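Local coordinates for cell division control protein Cdc48 (Mycobacterium smegmatis, PDB 5E7P) that probably binds and hydrolyses ATP as a two-ATPase-domain member of the AAA family related to Cdc48, at residues P409-D414 with D451-H456. Sequence-based numbering, arbitrary orientation.
Sequences PSEDLD and DPVLRH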
ATOM      1  N   PRO A 409      18.443  11.579 -20.896  1.00 61.83           N
ATOM      2  CA  PRO A 409      18.175  11.964 -22.289  1.00 65.15           C
ATOM      3  C   PRO A 409      16.782  11.549 -22.749  1.00 66.30           C
ATOM      4  O   PRO A 409      16.451  10.364 -22.724  1.00 65.19           O
ATOM      5  CB  PRO A 409      19.249  11.202 -23.080  1.00 66.41           C
ATOM      6  CG  PRO A 409      19.707  10.111 -22.171  1.00 65.26           C
ATOM      7  CD  PRO A 409      19.599  10.673 -20.789  1.00 62.91           C
ATOM      8  N   SER A 410      15.977  12.522 -23.166  1.00 69.25           N
ATOM      9  CA  SER A 410      14.592  12.257 -23.541  1.00 71.89           C
ATOM     10  C   SER A 410      14.076  13.204 -24.623  1.00 76.66           C
ATOM     11  O   SER A 410      14.730  14.190 -24.964  1.00 78.46           O
ATOM     12  CB  SER A 410      13.692  12.331 -22.307  1.00 69.46           C
ATOM     13  OG  SER A 410      13.757  13.613 -21.705  1.00 69.44           O
ATOM     14  N   GLU A 411      12.895  12.895 -25.157  1.00 78.92           N
ATOM     15  CA  GLU A 411      12.264  13.718 -26.187  1.00 83.15           C
ATOM     16  C   GLU A 411      10.925  14.280 -25.716  1.00 81.77           C
ATOM     17  O   GLU A 411      10.871  15.083 -24.784  1.00 82.40           O
ATOM     18  CB  GLU A 411      12.063  12.911 -27.472  1.00 87.90           C
ATOM     19  CG  GLU A 411      13.338  12.638 -28.249  1.00 93.18           C
ATOM     20  CD  GLU A 411      13.126  11.669 -29.397  1.00 96.60           C
ATOM     21  OE1 GLU A 411      11.970  11.250 -29.619  1.00 96.27           O
ATOM     22  OE2 GLU A 411      14.117  11.323 -30.074  1.00 99.53           O
ATOM     23  N   ASP A 412       9.849  13.854 -26.371  1.00 79.72           N
ATOM     24  CA  ASP A 412       8.506  14.314 -26.032  1.00 76.94           C
ATOM     25  C   ASP A 412       7.844  13.344 -25.062  1.00 71.14           C
ATOM     26  O   ASP A 412       7.074  12.476 -25.472  1.00 71.35           O
ATOM     27  CB  ASP A 412       7.650  14.447 -27.294  1.00 80.35           C
ATOM     28  CG  ASP A 412       8.293  15.332 -28.346  1.00 85.44           C
ATOM     29  OD1 ASP A 412       9.082  14.810 -29.162  1.00 88.05           O
ATOM     30  OD2 ASP A 412       8.004  16.548 -28.363  1.00 86.66           O
ATOM     31  N   LEU A 413       8.141  13.500 -23.776  1.00 65.25           N
ATOM     32  CA  LEU A 413       7.690  12.546 -22.768  1.00 59.44           C
ATOM     33  C   LEU A 413       6.207  12.654 -22.427  1.00 56.02           C
ATOM     34  O   LEU A 413       5.569  11.644 -22.128  1.00 57.56           O
ATOM     35  CB  LEU A 413       8.529  12.676 -21.495  1.00 57.27           C
ATOM     36  CG  LEU A 413      10.016  12.362 -21.645  1.00 57.48           C
ATOM     37  CD1 LEU A 413      10.724  12.539 -20.317  1.00 56.22           C
ATOM     38  CD2 LEU A 413      10.208  10.951 -22.176  1.00 57.78           C
ATOM     39  N   ASP A 414       5.668  13.872 -22.472  1.00 51.05           N
ATOM     40  CA  ASP A 414       4.276  14.126 -22.098  1.00 46.90           C
ATOM     41  C   ASP A 414       3.999  13.593 -20.687  1.00 43.98           C
ATOM     42  O   ASP A 414       3.144  12.732 -20.486  1.00 42.45           O
ATOM     43  CB  ASP A 414       3.317  13.516 -23.129  1.00 46.90           C
ATOM     44  CG  ASP A 414       1.870  13.936 -22.913  1.00 48.94           C
ATOM     45  OD1 ASP A 414       1.620  14.861 -22.111  1.00 51.24           O
ATOM     46  OD2 ASP A 414       0.979  13.341 -23.555  1.00 48.57           O
ATOM     47  N   ASP A 451      22.003   6.153 -30.170  1.00107.93           N
ATOM     48  CA  ASP A 451      22.088   6.295 -28.723  1.00100.71           C
ATOM     49  C   ASP A 451      20.683   6.408 -28.137  1.00 92.35           C
ATOM     50  O   ASP A 451      19.839   7.120 -28.678  1.00 91.14           O
ATOM     51  CB  ASP A 451      22.931   7.515 -28.353  1.00101.51           C
ATOM     52  CG  ASP A 451      22.832   8.626 -29.380  1.00103.42           C
ATOM     53  OD1 ASP A 451      22.779   8.316 -30.590  1.00105.03           O
ATOM     54  OD2 ASP A 451      22.806   9.808 -28.977  1.00103.42           O
ATOM     55  N   PRO A 452      20.431   5.700 -27.025  1.00 86.46           N
ATOM     56  CA  PRO A 452      19.093   5.596 -26.431  1.00 80.55           C
ATOM     57  C   PRO A 452      18.535   6.936 -25.964  1.00 75.80           C
ATOM     58  O   PRO A 452      19.218   7.690 -25.273  1.00 75.34           O
ATOM     59  CB  PRO A 452      19.315   4.672 -25.230  1.00 79.54           C
ATOM     60  CG  PRO A 452      20.758   4.828 -24.896  1.00 82.19           C
ATOM     61  CD  PRO A 452      21.448   5.011 -26.213  1.00 86.11           C
ATOM     62  N   VAL A 453      17.295   7.222 -26.344  1.00 73.05           N
ATOM     63  CA  VAL A 453      16.631   8.449 -25.922  1.00 70.55           C
ATOM     64  C   VAL A 453      15.163   8.194 -25.572  1.00 65.68           C
ATOM     65  O   VAL A 453      14.375   7.759 -26.413  1.00 66.60           O
ATOM     66  CB  VAL A 453      16.766   9.564 -26.986  1.00 73.31           C
ATOM     67  CG1 VAL A 453      16.436   9.034 -28.379  1.00 75.89           C
ATOM     68  CG2 VAL A 453      15.893  10.755 -26.625  1.00 70.94           C
ATOM     69  N   LEU A 454      14.809   8.459 -24.318  1.00 60.19           N
ATOM     70  CA  LEU A 454      13.471   8.167 -23.808  1.00 55.12           C
ATOM     71  C   LEU A 454      12.365   8.952 -24.507  1.00 55.41           C
ATOM     72  O   LEU A 454      12.451  10.168 -24.664  1.00 57.04           O
ATOM     73  CB  LEU A 454      13.402   8.421 -22.301  1.00 50.99           C
ATOM     74  CG  LEU A 454      13.412   7.192 -21.392  1.00 49.46           C
ATOM     75  CD1 LEU A 454      14.778   6.527 -21.406  1.00 52.03           C
ATOM     76  CD2 LEU A 454      13.001   7.566 -19.975  1.00 46.52           C
ATOM     77  N   ARG A 455      11.321   8.242 -24.918  1.00 55.27           N
ATOM     78  CA  ARG A 455      10.146   8.874 -25.501  1.00 56.50           C
ATOM     79  C   ARG A 455       8.900   8.482 -24.713  1.00 53.51           C
ATOM     80  O   ARG A 455       8.972   7.657 -23.804  1.00 53.32           O
ATOM     81  CB  ARG A 455      10.003   8.491 -26.973  1.00 60.79           C
ATOM     82  CG  ARG A 455      10.011   6.997 -27.228  1.00 63.89           C
ATOM     83  CD  ARG A 455      10.088   6.693 -28.715  1.00 68.52           C
ATOM     84  NE  ARG A 455      11.269   7.293 -29.332  1.00 72.24           N
ATOM     85  CZ  ARG A 455      11.650   7.072 -30.586  1.00 75.47           C
ATOM     86  NH1 ARG A 455      10.946   6.257 -31.361  1.00 75.91           N
ATOM     87  NH2 ARG A 455      12.738   7.662 -31.062  1.00 77.90           N
ATOM     88  N   HIS A 456       7.765   9.080 -25.062  1.00 51.99           N
ATOM     89  CA  HIS A 456       6.512   8.825 -24.358  1.00 48.91           C
ATOM     90  C   HIS A 456       6.079   7.368 -24.469  1.00 50.70           C
ATOM     91  O   HIS A 456       5.480   6.818 -23.544  1.00 51.35           O
ATOM     92  CB  HIS A 456       5.403   9.730 -24.891  1.00 46.70           C
ATOM     93  CG  HIS A 456       4.059   9.443 -24.303  1.00 45.81           C
ATOM     94  ND1 HIS A 456       3.715   9.806 -23.019  1.00 44.01           N
ATOM     95  CD2 HIS A 456       2.975   8.814 -24.819  1.00 47.09           C
ATOM     96  CE1 HIS A 456       2.476   9.422 -22.771  1.00 44.07           C
ATOM     97  NE2 HIS A 456       2.004   8.817 -23.847  1.00 45.93           N
TER
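Pro409 and Leu454 begin a short parallel bridge between two interhelical loops of what is, by AAA topology, the helical lid of the first ATPase module: Pro409 O accepts a hydrogen bond from Leu454 N at 3.0 Å. Ser410 pairs with Leu454, which makes both bonds of the bridge; Ser410 CA lies 3.2 Å from Leu454 O in a CA-H...O contact. Glu411 N closes the bridge on that same oxygen at 2.8 Å, the donor nearly in line with the C=O bond (174°). The extended Glu411 side chain crosses Val453 at about a right angle, CG lying 3.6 Å from Val453 CG2, and runs beside Arg455; OE1 and Arg455 NH2 form a long salt bridge (3.9 Å) in which no N-H points at the oxygen, leaving a charge attraction. Asp412 O receives a weak bond from His456 N, at the start of helix 456-462. Leu413 lays CD2 4.1 Å from Leu454 CB, and both leucines, which are buried, also touch Leu405. Asp414, the N-cap of helix 415-420, sets its CB beside the His456 imidazole. His456 CG stands anti to its backbone N (chi1 175°), 3.4 Å from Leu413 O, and ND1 donates to that oxygen at 2.8 Å, the acceptor at the ring edge and 14° out of its plane.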